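Local coordinates for protein hypothetical acetyltransferase (Shewanella oneidensis, PDB 1T82) that is of uncertain function but has a hotdog fold and probably acts on acyl thioesters, as a thioesterase or acyltransferase, at residues R17-W22 and Q33-S38; S45-L50 and S105-K110. All blocks are in the same frame, centred on the assembly; numbering follows the deposited sequence.

Contact 1: residues R17-W22 and Q33-S38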
loop_
_atom_site.group_PDB
_atom_site.type_symbol
_atom_site.label_atom_id
_atom_site.label_comp_id
_atom_site.label_asym_id
_atom_site.label_seq_id
_atom_site.Cartn_x
_atom_site.Cartn_y
_atom_site.Cartn_z
ATOM N N ARG B 17 1.861 20.539 -10.103
ATOM C CA ARG B 17 1.731 19.640 -11.243
ATOM C C ARG B 17 1.705 18.201 -10.747
ATOM O O ARG B 17 0.931 17.378 -11.230
ATOM C CB ARG B 17 2.918 19.825 -12.194
ATOM C CG ARG B 17 2.853 18.975 -13.451
ATOM C CD ARG B 17 2.337 19.775 -14.634
ATOM N NE ARG B 17 3.244 20.864 -14.985
ATOM C CZ ARG B 17 4.487 20.691 -15.423
ATOM N NH1 ARG B 17 5.241 21.742 -15.720
ATOM N NH2 ARG B 17 4.977 19.466 -15.568
ATOM N N LEU B 18 2.568 17.902 -9.783
ATOM C CA LEU B 18 2.640 16.560 -9.222
ATOM C C LEU B 18 1.322 16.208 -8.537
ATOM O O LEU B 18 0.757 15.139 -8.763
ATOM C CB LEU B 18 3.800 16.468 -8.222
ATOM C CG LEU B 18 3.961 15.143 -7.471
ATOM C CD1 LEU B 18 4.116 14.006 -8.463
ATOM C CD2 LEU B 18 5.170 15.214 -6.546
ATOM N N ARG B 19 0.828 17.125 -7.711
ATOM C CA ARG B 19 -0.422 16.916 -6.984
ATOM C C ARG B 19 -1.590 16.694 -7.958
ATOM O O ARG B 19 -2.405 15.792 -7.772
ATOM C CB ARG B 19 -0.687 18.130 -6.084
ATOM C CG ARG B 19 -1.712 17.923 -4.982
ATOM C CD ARG B 19 -3.116 18.213 -5.456
ATOM N NE ARG B 19 -3.216 19.486 -6.167
ATOM C CZ ARG B 19 -2.847 20.666 -5.675
ATOM N NH1 ARG B 19 -2.985 21.759 -6.414
ATOM N NH2 ARG B 19 -2.340 20.757 -4.454
ATOM N N GLN B 20 -1.652 17.519 -9.000
ATOM C CA GLN B 20 -2.703 17.427 -10.006
ATOM C C GLN B 20 -2.618 16.108 -10.770
ATOM O O GLN B 20 -3.641 15.507 -11.110
ATOM C CB GLN B 20 -2.590 18.602 -10.980
ATOM C CG GLN B 20 -3.611 18.601 -12.103
ATOM C CD GLN B 20 -5.030 18.461 -11.598
ATOM O OE1 GLN B 20 -5.467 19.202 -10.717
ATOM N NE2 GLN B 20 -5.765 17.508 -12.160
ATOM N N THR B 21 -1.395 15.664 -11.034
ATOM C CA THR B 21 -1.176 14.410 -11.746
ATOM C C THR B 21 -1.731 13.264 -10.909
ATOM O O THR B 21 -2.388 12.367 -11.434
ATOM C CB THR B 21 0.324 14.168 -12.001
ATOM O OG1 THR B 21 0.842 15.216 -12.833
ATOM C CG2 THR B 21 0.544 12.824 -12.684
ATOM N N TRP B 22 -1.468 13.296 -9.607
ATOM C CA TRP B 22 -1.959 12.244 -8.727
ATOM C C TRP B 22 -3.479 12.182 -8.671
ATOM O O TRP B 22 -4.080 11.153 -8.974
ATOM C CB TRP B 22 -1.446 12.426 -7.293
ATOM C CG TRP B 22 -0.012 12.097 -7.075
ATOM C CD1 TRP B 22 0.769 11.269 -7.826
ATOM C CD2 TRP B 22 0.795 12.522 -5.973
ATOM N NE1 TRP B 22 2.018 11.149 -7.257
ATOM C CE2 TRP B 22 2.060 11.909 -6.118
ATOM C CE3 TRP B 22 0.570 13.361 -4.874
ATOM C CZ2 TRP B 22 3.099 12.109 -5.205
ATOM C CZ3 TRP B 22 1.604 13.560 -3.964
ATOM C CH2 TRP B 22 2.854 12.934 -4.137
ATOM N N GLN B 33 -6.509 12.214 0.007
ATOM C CA GLN B 33 -6.089 13.610 0.134
ATOM C C GLN B 33 -4.578 13.767 0.288
ATOM O O GLN B 33 -4.098 14.600 1.061
ATOM C CB GLN B 33 -6.817 14.271 1.312
ATOM C CG GLN B 33 -8.327 14.356 1.116
ATOM C CD GLN B 33 -8.744 15.383 0.071
ATOM O OE1 GLN B 33 -7.923 15.875 -0.706
ATOM N NE2 GLN B 33 -10.036 15.705 0.046
ATOM N N ILE B 34 -3.831 12.959 -0.458
ATOM C CA ILE B 34 -2.374 13.015 -0.417
ATOM C C ILE B 34 -1.897 14.226 -1.208
ATOM O O ILE B 34 -2.361 14.474 -2.323
ATOM C CB ILE B 34 -1.762 11.734 -1.017
ATOM C CG1 ILE B 34 -2.272 10.520 -0.234
ATOM C CG2 ILE B 34 -0.239 11.808 -0.986
ATOM C CD1 ILE B 34 -1.863 9.181 -0.812
ATOM N N ALA B 35 -0.979 14.988 -0.628
ATOM C CA ALA B 35 -0.469 16.164 -1.307
ATOM C C ALA B 35 0.955 16.484 -0.896
ATOM O O ALA B 35 1.357 16.238 0.238
ATOM C CB ALA B 35 -1.368 17.363 -1.029
ATOM N N PRO B 36 1.745 17.038 -1.826
ATOM C CA PRO B 36 3.138 17.396 -1.547
ATOM C C PRO B 36 3.205 18.571 -0.577
ATOM O O PRO B 36 2.319 19.429 -0.563
ATOM C CB PRO B 36 3.684 17.776 -2.925
ATOM C CG PRO B 36 2.823 17.001 -3.869
ATOM C CD PRO B 36 1.454 17.162 -3.263
ATOM N N LEU B 37 4.254 18.599 0.237
ATOM C CA LEU B 37 4.456 19.680 1.195
ATOM C C LEU B 37 5.577 20.602 0.731
ATOM O O LEU B 37 5.449 21.824 0.782
ATOM C CB LEU B 37 4.815 19.122 2.576
ATOM C CG LEU B 37 3.709 18.472 3.411
ATOM C CD1 LEU B 37 4.304 17.861 4.675
ATOM C CD2 LEU B 37 2.666 19.516 3.767
ATOM N N SER B 38 6.675 20.012 0.269
ATOM C CA SER B 38 7.815 20.801 -0.169
ATOM C C SER B 38 8.856 19.970 -0.899
ATOM O O SER B 38 8.894 18.747 -0.772
ATOM C CB SER B 38 8.470 21.461 1.044
ATOM O OG SER B 38 8.870 20.472 1.983
#
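Helix segment 17-22 runs nearly antiparallel to strand 35-38, at 165° with axes 7.8 Å apart, and the backbones come nearest where Arg-19 CA lies 5.7 Å from Ala-35 CA. Pro-36 fills the centre of the contact: its CG and CD meet three helix residues. Trp-22 comes tip to tip with the proline, CZ3 lying 3.7 Å from Pro-36 CG. Arg-19 crosses it at about a right angle, with CB 3.7 Å from Pro-36 CD; its CG, anti to the backbone N (chi1 -163°), lies 4.0 Å from Ala-35 CB. In the hotdog fold, helix 62-84 is the sausage wrapped by the curved sheet; here a second helix packs against strand 35-40, outermost in this chain's sheet, and Trp-22 also meets Trp-74 and Leu-71 of helix 62-84. Leu-18, CG anti to the backbone N (chi1 176°), splits its two methyls: CD2 reaches Pro-36 CG obliquely at 4.0 Å, while CD1 sits 3.5 Å above the plane of the Trp-22 ring, toward its rim. Ile-34 adds CG2, anti to its own backbone N and 3.9 Å from Trp-22 CZ3, while Ile-34 O is hydrogen-bonded to His-23 NE2.

Contact 2: residues S45-L50 and S105-K110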
loop_
_atom_site.group_PDB
_atom_site.type_symbol
_atom_site.label_atom_id
_atom_site.label_comp_id
_atom_site.label_asym_id
_atom_site.label_seq_id
_atom_site.Cartn_x
_atom_site.Cartn_y
_atom_site.Cartn_z
ATOM N N SER B 45 8.954 16.182 0.589
ATOM C CA SER B 45 8.134 15.924 1.770
ATOM C C SER B 45 6.671 15.875 1.329
ATOM O O SER B 45 6.211 16.750 0.594
ATOM C CB SER B 45 8.329 17.032 2.811
ATOM O OG SER B 45 9.623 16.966 3.399
ATOM N N VAL B 46 5.951 14.851 1.781
ATOM C CA VAL B 46 4.548 14.649 1.420
ATOM C C VAL B 46 3.714 14.339 2.665
ATOM O O VAL B 46 4.243 13.860 3.667
ATOM C CB VAL B 46 4.429 13.464 0.417
ATOM C CG1 VAL B 46 2.970 13.161 0.101
ATOM C CG2 VAL B 46 5.195 13.792 -0.863
ATOM N N SER B 47 2.414 14.618 2.616
ATOM C CA SER B 47 1.556 14.323 3.756
ATOM C C SER B 47 0.138 14.015 3.298
ATOM O O SER B 47 -0.169 14.072 2.107
ATOM C CB SER B 47 1.534 15.505 4.736
ATOM O OG SER B 47 0.839 15.170 5.932
ATOM N N ALA B 48 -0.709 13.671 4.257
ATOM C CA ALA B 48 -2.109 13.368 4.002
ATOM C C ALA B 48 -2.789 13.431 5.353
ATOM O O ALA B 48 -2.171 13.147 6.380
ATOM C CB ALA B 48 -2.265 11.972 3.398
ATOM N N PRO B 49 -4.064 13.831 5.374
ATOM C CA PRO B 49 -4.805 13.918 6.628
ATOM C C PRO B 49 -5.087 12.518 7.139
ATOM O O PRO B 49 -5.099 11.552 6.371
ATOM C CB PRO B 49 -6.081 14.651 6.224
ATOM C CG PRO B 49 -6.287 14.188 4.815
ATOM C CD PRO B 49 -4.891 14.277 4.243
ATOM N N LEU B 50 -5.313 12.407 8.437
ATOM C CA LEU B 50 -5.593 11.116 9.028
ATOM C C LEU B 50 -7.021 10.656 8.740
ATOM O O LEU B 50 -7.247 9.490 8.437
ATOM C CB LEU B 50 -5.365 11.179 10.538
ATOM C CG LEU B 50 -5.577 9.886 11.321
ATOM C CD1 LEU B 50 -4.732 8.756 10.726
ATOM C CD2 LEU B 50 -5.202 10.129 12.777
ATOM N N SER B 105 -1.498 11.301 13.670
ATOM C CA SER B 105 -1.896 12.560 13.051
ATOM C C SER B 105 -1.265 12.640 11.674
ATOM O O SER B 105 -0.553 11.724 11.264
ATOM C CB SER B 105 -1.481 13.767 13.913
ATOM O OG SER B 105 -0.076 13.848 14.082
ATOM N N ALA B 106 -1.543 13.722 10.958
ATOM C CA ALA B 106 -0.994 13.912 9.613
ATOM C C ALA B 106 0.523 13.754 9.684
ATOM O O ALA B 106 1.203 14.538 10.341
ATOM C CB ALA B 106 -1.366 15.288 9.099
ATOM N N PRO B 107 1.072 12.740 8.998
ATOM C CA PRO B 107 2.516 12.498 9.016
ATOM C C PRO B 107 3.344 13.263 7.996
ATOM O O PRO B 107 2.818 13.902 7.084
ATOM C CB PRO B 107 2.601 10.999 8.777
ATOM C CG PRO B 107 1.514 10.796 7.760
ATOM C CD PRO B 107 0.363 11.647 8.300
ATOM N N GLU B 108 4.658 13.203 8.179
ATOM C CA GLU B 108 5.584 13.823 7.248
ATOM C C GLU B 108 6.300 12.657 6.593
ATOM O O GLU B 108 7.012 11.899 7.254
ATOM C CB GLU B 108 6.579 14.726 7.975
ATOM C CG GLU B 108 5.969 16.037 8.427
ATOM C CD GLU B 108 6.989 16.954 9.055
ATOM O OE1 GLU B 108 7.490 16.624 10.149
ATOM O OE2 GLU B 108 7.294 18.002 8.447
ATOM N N VAL B 109 6.072 12.499 5.294
ATOM C CA VAL B 109 6.684 11.420 4.533
ATOM C C VAL B 109 7.787 12.048 3.704
ATOM O O VAL B 109 7.538 12.922 2.864
ATOM C CB VAL B 109 5.663 10.738 3.610
ATOM C CG1 VAL B 109 6.273 9.492 2.998
ATOM C CG2 VAL B 109 4.416 10.396 4.398
ATOM N N LYS B 110 9.010 11.592 3.946
ATOM C CA LYS B 110 10.172 12.150 3.279
ATOM C C LYS B 110 11.025 11.178 2.479
ATOM O O LYS B 110 11.174 10.011 2.838
ATOM C CB LYS B 110 11.062 12.826 4.323
ATOM C CG LYS B 110 10.331 13.817 5.215
ATOM C CD LYS B 110 11.262 14.377 6.288
ATOM C CE LYS B 110 10.539 15.362 7.200
ATOM N NZ LYS B 110 11.447 15.934 8.240
HETATM O O HOH W 1 8.523 17.518 6.083
#
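Val-109 O is held by one hydrogen bond and one CA-H...O contact, both from the facing strand. Val-46 N donates to Val-109 O in the carbonyl plane at 2.7 Å, and Ser-45 CA approaches the same oxygen at 3.3 Å. The return bond, Val-109 N to Val-46 O at 2.8 Å, runs nearly along the C=O axis and completes an antiparallel hydrogen-bonded pair; Val-46 touches Thr-72, and Val-109 touches Ile-68 and Thr-72, of helix 62-84. Ser-45 and Lys-110 form the adjoining non-hydrogen-bonded pair; a water joins Ser-45 OG to Glu-108 OE2, to which it donates. At the last residue of strand 43-47 a side chain takes over the bonding to the neighbouring segment: Ser-47 OG, anti to its backbone N (chi1 -173°), donates in the carbonyl plane to Pro-107 O at 2.6 Å. An alanine here would remove that hydroxyl and probably loosen the pairing of the two segments at this end of the ladder. Ala-48 O, buried, has no hydrogen-bond partner; Ala-106 CA turns a C-H on Ala-48 O at 3.5 Å. Strands 43-47 and 108-112, neighbours in the antiparallel sheet that wraps the long helix 62-84, with their valines on the helix side, belong to the hotdog fold.

How the contacts relate
The segments of contact 1 both precede those of contact 2 in sequence, and the two centres lie about 12 Å apart. They meet through strands 35-40 and 43-47, successive in sequence and neighbours in the sheet. Ser-45 faces both Leu-37 and Ser-38 in a classic beta bulge: Ser-45 O lies 2.7 Å from Leu-37 N, and Ser-45 N 2.9 Å from Ser-38 O, both probable hydrogen bonds. Strand 43-47 thus sits between the strand packed by helix 12-25 in contact 1 and strand 108-112 in contact 2. Val-46 links the apolar sides, touching Trp-22 and Ile-34 of contact 1 as well as Val-109. Both contacts share helix 62-84 as backing, and neither is touched by the second subunit.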